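Local coordinates for flavoredoxin (Methanosarcina acetivorans, PDB 3BNK), which binds flavin mononucleotide and probably serves as an electron-transfer flavoprotein, at residues Q145-Q149 with G150-I154. Numbering follows the deposited sequence.
Sequences QYLIQ and GKPDI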
# COMPACT_ATOMS: atom_id res chain seq x y z
N GLN B 145 9.86 20.51 -10.00
CA GLN B 145 10.54 19.52 -10.85
C GLN B 145 10.00 18.09 -10.72
O GLN B 145 10.46 17.17 -11.40
CB GLN B 145 12.05 19.52 -10.58
CG GLN B 145 12.40 19.17 -9.13
CD GLN B 145 13.75 18.50 -8.99
OE1 GLN B 145 14.40 18.61 -7.95
NE2 GLN B 145 14.17 17.77 -10.02
N TYR B 146 9.02 17.90 -9.83
CA TYR B 146 8.40 16.60 -9.63
C TYR B 146 6.95 16.60 -10.09
O TYR B 146 6.25 15.60 -9.99
CB TYR B 146 8.51 16.17 -8.16
CG TYR B 146 9.94 16.02 -7.67
CD1 TYR B 146 10.41 16.77 -6.58
CD2 TYR B 146 10.82 15.15 -8.30
CE1 TYR B 146 11.72 16.63 -6.12
CE2 TYR B 146 12.14 15.01 -7.86
CZ TYR B 146 12.58 15.75 -6.78
OH TYR B 146 13.89 15.59 -6.35
N LEU B 147 6.49 17.74 -10.61
CA LEU B 147 5.08 17.91 -10.94
C LEU B 147 4.81 17.98 -12.43
O LEU B 147 5.61 18.52 -13.20
CB LEU B 147 4.50 19.15 -10.24
CG LEU B 147 4.70 19.27 -8.72
CD1 LEU B 147 4.19 20.62 -8.24
CD2 LEU B 147 4.01 18.14 -7.96
N ILE B 148 3.69 17.40 -12.85
CA ILE B 148 3.15 17.64 -14.18
C ILE B 148 1.72 18.12 -14.01
O ILE B 148 0.91 17.46 -13.37
CB ILE B 148 3.24 16.39 -15.12
CG1 ILE B 148 4.71 16.06 -15.42
CG2 ILE B 148 2.48 16.65 -16.44
CD1 ILE B 148 4.93 14.89 -16.37
N GLN B 149 1.44 19.29 -14.58
CA GLN B 149 0.15 19.99 -14.40
C GLN B 149 -0.29 20.05 -12.92
O GLN B 149 -1.42 19.71 -12.59
CB GLN B 149 -0.96 19.40 -15.30
CG GLN B 149 -0.64 19.42 -16.80
CD GLN B 149 -1.80 19.93 -17.67
OE1 GLN B 149 -2.98 19.71 -17.36
NE2 GLN B 149 -1.46 20.63 -18.76
N GLY B 150 0.61 20.47 -12.04
CA GLY B 150 0.31 20.61 -10.60
C GLY B 150 0.34 19.36 -9.72
O GLY B 150 0.19 19.46 -8.50
N LYS B 151 0.53 18.19 -10.33
CA LYS B 151 0.43 16.90 -9.61
C LYS B 151 1.74 16.11 -9.70
O LYS B 151 2.41 16.14 -10.73
CB LYS B 151 -0.70 16.04 -10.19
CG LYS B 151 -2.09 16.67 -10.21
CD LYS B 151 -2.43 17.22 -11.61
CE LYS B 151 -3.74 18.02 -11.65
NZ LYS B 151 -3.84 18.84 -12.91
N PRO B 152 2.10 15.38 -8.62
CA PRO B 152 3.26 14.49 -8.71
C PRO B 152 3.26 13.59 -9.96
O PRO B 152 2.22 13.06 -10.36
CB PRO B 152 3.15 13.65 -7.44
CG PRO B 152 2.47 14.58 -6.45
CD PRO B 152 1.50 15.37 -7.27
N ASP B 153 4.44 13.46 -10.57
CA ASP B 153 4.64 12.56 -11.69
C ASP B 153 5.60 11.47 -11.24
O ASP B 153 6.72 11.75 -10.85
CB ASP B 153 5.25 13.30 -12.89
CG ASP B 153 5.64 12.36 -14.01
OD1 ASP B 153 4.74 11.86 -14.71
OD2 ASP B 153 6.85 12.09 -14.15
N ILE B 154 5.17 10.21 -11.30
CA ILE B 154 5.98 9.12 -10.75
C ILE B 154 7.38 8.94 -11.38
O ILE B 154 8.33 8.56 -10.68
CB ILE B 154 5.20 7.79 -10.64
CG1 ILE B 154 5.83 6.91 -9.54
CG2 ILE B 154 5.11 7.08 -12.01
CD1 ILE B 154 5.05 5.61 -9.23
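With CG1 beside its backbone N (chi1 -66°) and the chain then extended, Ile148 sends CD1 across to the carboxylate of Asp153, whose CG stands anti to its own N (chi1 172°). The two side chains meet obliquely: Ile148 CD1 lies 3.5 Å from Asp153 OD1, while CG1 packs against Asp153 CB at 3.8 Å. The contact is one of van der Waals touch; the polar grip of the carboxylate comes through OD2, which accepts a hydrogen bond from the backbone N of Lys156 and so caps the helix 154-157. With an alanine here in place of Asp153, the start of that helix would probably lose its side-chain acceptor, and Ile148 CD1 part of its packing surface. The side chains of Leu147 and Pro152, a non-hydrogen-bonded pair, diverge, yet Leu147 CD2 comes to 3.8 Å from Pro152 CD, and both residues also pack on the second subunit, against Ile5 and Tyr14 of that chain. Backbone bonds close the pairing: Ile148 N to Lys151 O at 2.8 Å, and Lys151 N to Ile148 O in return. Asp153 N adds a bond to Tyr146 O at 2.9 Å. Gln149 and Gly150 hold the central turn positions, both with positive phi, which favours glycine at the second. The whole is a tight antiparallel beta hairpin with a type I' turn from Ile148 to Lys151, leading directly into an N-capped helix at the subunit interface.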